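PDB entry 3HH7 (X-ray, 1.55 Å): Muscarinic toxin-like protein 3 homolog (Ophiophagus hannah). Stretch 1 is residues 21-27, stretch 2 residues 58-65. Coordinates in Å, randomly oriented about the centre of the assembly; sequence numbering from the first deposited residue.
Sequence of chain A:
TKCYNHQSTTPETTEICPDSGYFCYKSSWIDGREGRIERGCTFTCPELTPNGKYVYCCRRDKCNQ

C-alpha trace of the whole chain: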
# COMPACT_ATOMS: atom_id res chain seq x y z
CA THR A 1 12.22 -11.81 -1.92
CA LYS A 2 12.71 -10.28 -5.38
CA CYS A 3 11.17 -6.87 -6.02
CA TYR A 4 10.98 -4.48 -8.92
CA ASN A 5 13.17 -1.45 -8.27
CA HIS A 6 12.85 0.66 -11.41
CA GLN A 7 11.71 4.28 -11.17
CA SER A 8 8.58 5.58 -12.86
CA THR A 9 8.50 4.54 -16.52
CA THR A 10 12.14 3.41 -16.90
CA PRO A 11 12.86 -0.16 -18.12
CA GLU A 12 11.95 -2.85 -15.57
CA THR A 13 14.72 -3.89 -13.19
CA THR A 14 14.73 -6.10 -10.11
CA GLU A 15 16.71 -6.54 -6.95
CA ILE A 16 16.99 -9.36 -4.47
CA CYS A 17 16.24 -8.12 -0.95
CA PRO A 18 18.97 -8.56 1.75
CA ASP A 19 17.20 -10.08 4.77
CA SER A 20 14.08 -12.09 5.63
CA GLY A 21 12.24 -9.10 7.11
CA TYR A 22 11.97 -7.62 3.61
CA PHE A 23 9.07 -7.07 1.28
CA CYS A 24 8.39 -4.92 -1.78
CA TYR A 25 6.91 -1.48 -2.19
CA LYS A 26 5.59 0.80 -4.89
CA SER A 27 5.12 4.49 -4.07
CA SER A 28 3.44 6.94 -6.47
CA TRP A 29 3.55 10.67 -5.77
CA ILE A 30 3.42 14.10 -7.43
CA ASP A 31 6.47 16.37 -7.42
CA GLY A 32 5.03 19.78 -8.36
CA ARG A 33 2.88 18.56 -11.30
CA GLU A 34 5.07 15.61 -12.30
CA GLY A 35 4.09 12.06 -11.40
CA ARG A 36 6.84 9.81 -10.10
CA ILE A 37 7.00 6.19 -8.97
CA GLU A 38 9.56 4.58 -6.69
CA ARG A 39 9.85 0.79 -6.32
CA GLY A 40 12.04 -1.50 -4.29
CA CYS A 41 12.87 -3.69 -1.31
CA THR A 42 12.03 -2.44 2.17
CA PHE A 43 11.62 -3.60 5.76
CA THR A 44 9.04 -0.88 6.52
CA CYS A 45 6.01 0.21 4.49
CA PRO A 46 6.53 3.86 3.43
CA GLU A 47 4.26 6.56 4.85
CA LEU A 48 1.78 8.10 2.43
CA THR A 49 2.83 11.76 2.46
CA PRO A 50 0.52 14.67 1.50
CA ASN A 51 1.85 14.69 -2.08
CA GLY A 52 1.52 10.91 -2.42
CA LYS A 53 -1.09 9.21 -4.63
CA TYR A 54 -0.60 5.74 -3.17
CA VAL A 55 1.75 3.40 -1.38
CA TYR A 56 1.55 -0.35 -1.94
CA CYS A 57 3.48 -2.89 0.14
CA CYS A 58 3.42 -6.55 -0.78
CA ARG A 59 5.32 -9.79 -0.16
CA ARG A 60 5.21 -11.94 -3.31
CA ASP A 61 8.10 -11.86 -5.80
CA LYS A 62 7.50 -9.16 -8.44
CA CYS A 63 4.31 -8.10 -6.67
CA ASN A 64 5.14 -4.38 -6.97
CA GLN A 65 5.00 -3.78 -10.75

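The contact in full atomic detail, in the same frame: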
# COMPACT_ATOMS: atom_id res chain seq x y z
N GLY A 21 13.23 -10.10 6.73
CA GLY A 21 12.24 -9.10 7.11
C GLY A 21 12.03 -8.07 6.02
O GLY A 21 11.75 -6.90 6.32
N TYR A 22 12.14 -8.50 4.77
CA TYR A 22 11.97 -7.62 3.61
C TYR A 22 10.81 -7.99 2.73
O TYR A 22 10.53 -9.15 2.45
CB TYR A 22 13.23 -7.58 2.75
CG TYR A 22 14.30 -6.70 3.30
CD1 TYR A 22 14.49 -5.41 2.82
CD2 TYR A 22 15.14 -7.15 4.32
CE1 TYR A 22 15.48 -4.59 3.32
CE2 TYR A 22 16.14 -6.34 4.83
CZ TYR A 22 16.31 -5.07 4.33
OH TYR A 22 17.30 -4.28 4.85
N PHE A 23 10.15 -6.94 2.25
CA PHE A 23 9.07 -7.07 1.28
C PHE A 23 9.25 -5.99 0.23
O PHE A 23 10.26 -5.27 0.24
CB PHE A 23 7.71 -6.99 1.98
CG PHE A 23 7.60 -5.86 2.99
CD1 PHE A 23 7.97 -6.06 4.33
CD2 PHE A 23 7.08 -4.63 2.63
CE1 PHE A 23 7.83 -5.05 5.26
CE2 PHE A 23 6.95 -3.61 3.57
CZ PHE A 23 7.33 -3.82 4.89
N CYS A 24 8.30 -5.89 -0.69
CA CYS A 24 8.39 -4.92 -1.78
C CYS A 24 7.47 -3.74 -1.56
O CYS A 24 6.43 -3.84 -0.88
CB CYS A 24 7.99 -5.58 -3.11
SG CYS A 24 8.85 -7.11 -3.48
N TYR A 25 7.83 -2.61 -2.16
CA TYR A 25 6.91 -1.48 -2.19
C TYR A 25 6.88 -0.80 -3.56
O TYR A 25 7.83 -0.89 -4.36
CB TYR A 25 7.24 -0.44 -1.11
CG TYR A 25 8.46 0.39 -1.42
CD1 TYR A 25 8.33 1.66 -1.98
CD2 TYR A 25 9.74 -0.10 -1.17
CE1 TYR A 25 9.45 2.43 -2.28
CE2 TYR A 25 10.87 0.65 -1.46
CZ TYR A 25 10.73 1.91 -2.02
OH TYR A 25 11.87 2.63 -2.30
N LYS A 26 5.78 -0.11 -3.77
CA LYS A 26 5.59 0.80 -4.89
C LYS A 26 4.95 2.06 -4.32
O LYS A 26 3.93 2.00 -3.65
CB LYS A 26 4.70 0.18 -5.97
CG LYS A 26 4.54 1.01 -7.21
CD LYS A 26 3.64 0.31 -8.18
CE LYS A 26 3.66 0.98 -9.53
NZ LYS A 26 2.60 0.37 -10.40
N SER A 27 5.57 3.20 -4.59
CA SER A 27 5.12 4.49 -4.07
C SER A 27 4.95 5.46 -5.23
O SER A 27 5.91 5.68 -5.97
CB SER A 27 6.16 5.01 -3.08
OG SER A 27 5.81 6.29 -2.59
N CYS A 58 3.84 -5.20 -0.46
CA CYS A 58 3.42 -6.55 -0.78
C CYS A 58 4.60 -7.51 -0.67
O CYS A 58 5.77 -7.10 -0.76
CB CYS A 58 2.79 -6.57 -2.17
SG CYS A 58 3.90 -6.00 -3.49
N ARG A 59 4.29 -8.79 -0.45
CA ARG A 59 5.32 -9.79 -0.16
C ARG A 59 5.76 -10.70 -1.32
O ARG A 59 6.89 -11.17 -1.32
CB ARG A 59 4.90 -10.68 1.02
CG ARG A 59 4.81 -9.94 2.32
CD ARG A 59 4.85 -10.90 3.48
NE ARG A 59 4.75 -10.15 4.72
CZ ARG A 59 5.78 -9.61 5.36
NH1 ARG A 59 7.01 -9.74 4.88
NH2 ARG A 59 5.58 -8.94 6.49
N ARG A 60 4.88 -10.95 -2.28
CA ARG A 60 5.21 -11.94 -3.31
C ARG A 60 6.27 -11.40 -4.28
O ARG A 60 6.33 -10.20 -4.53
CB ARG A 60 3.95 -12.39 -4.05
CG ARG A 60 2.88 -12.99 -3.12
CD ARG A 60 3.30 -14.34 -2.52
NE ARG A 60 3.52 -15.34 -3.56
CZ ARG A 60 2.55 -16.04 -4.14
NH1 ARG A 60 1.28 -15.86 -3.78
NH2 ARG A 60 2.85 -16.90 -5.10
N ASP A 61 7.11 -12.28 -4.82
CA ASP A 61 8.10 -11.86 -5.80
C ASP A 61 7.44 -11.13 -6.96
O ASP A 61 6.42 -11.59 -7.49
CB ASP A 61 8.88 -13.06 -6.33
CG ASP A 61 10.00 -13.47 -5.41
OD1 ASP A 61 10.06 -13.00 -4.26
OD2 ASP A 61 10.82 -14.29 -5.86
N LYS A 62 8.01 -9.97 -7.33
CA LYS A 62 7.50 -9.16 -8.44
C LYS A 62 6.07 -8.67 -8.23
O LYS A 62 5.35 -8.41 -9.18
CB LYS A 62 7.64 -9.92 -9.78
CG LYS A 62 9.09 -10.05 -10.21
CD LYS A 62 9.18 -10.71 -11.58
CE LYS A 62 10.57 -10.50 -12.17
NZ LYS A 62 10.73 -9.12 -12.70
N CYS A 63 5.67 -8.52 -6.97
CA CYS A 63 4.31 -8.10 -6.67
C CYS A 63 4.08 -6.59 -6.89
O CYS A 63 2.93 -6.12 -6.96
CB CYS A 63 3.92 -8.49 -5.24
SG CYS A 63 4.93 -7.71 -3.93
N ASN A 64 5.18 -5.85 -6.96
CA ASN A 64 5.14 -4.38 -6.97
C ASN A 64 5.38 -3.73 -8.34
O ASN A 64 5.99 -2.66 -8.43
CB ASN A 64 6.17 -3.83 -5.96
CG ASN A 64 7.61 -4.11 -6.37
OD1 ASN A 64 7.90 -5.12 -7.02
ND2 ASN A 64 8.52 -3.21 -5.99
N GLN A 65 4.89 -4.36 -9.41
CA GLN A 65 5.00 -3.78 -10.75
C GLN A 65 4.25 -2.46 -10.82
O GLN A 65 4.82 -1.51 -11.36
CB GLN A 65 4.48 -4.73 -11.82
CG GLN A 65 4.91 -4.30 -13.21
CD GLN A 65 4.27 -5.13 -14.28
OE1 GLN A 65 3.06 -5.12 -14.44
NE2 GLN A 65 5.09 -5.85 -15.02
OXT GLN A 65 3.11 -2.38 -10.34
O HOH W 1 8.40 -10.65 1.09

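The strongest polar link is the salt bridge between Lys 26 and the chain terminus: Lys 26 NZ lies 2.8 Å from Gln 65 OXT, with a weak hydrogen bond to Gln 65 O at 3.1 Å. A lysine suits this place because its side chain, all four chi angles t, is long enough to carry a positive charge out to the C-terminal carboxylate. Its methylenes meanwhile lie over Asn 64, with Lys 26 CD 3.8 Å from Asn 64 O.

Two residues earlier in the strand, Cys 24 and Cys 58 form an antiparallel hydrogen-bonded pair: Cys 24 N donates to Cys 58 O at 2.8 Å, and Cys 58 N to Cys 24 O at 3.0 Å. Tyr 25 O points away from the Cys 58 backbone, and there the Asn 64 amide meets it: Asn 64 ND2 donates to Tyr 25 O at 2.9 Å, nearly linear at 175°. Next to the pair, on the side of Phe 23 and Arg 59, one water donates to both Tyr 22 O and Arg 59 O, 2.9 Å from each.

Packing centres on Cys 24, whose small side chain fits close against its neighbours: its CB lies 3.6 Å from Asn 64 CG and 3.8 Å from Cys 63 SG, part of the Cys 58–Cys 63 disulfide. Phe 23 points toward stretch 2, its aromatic ring buried; the Arg 59 side chain starts away but is long enough to return, bringing NH1 within 3.8 Å of Phe 23 CD1.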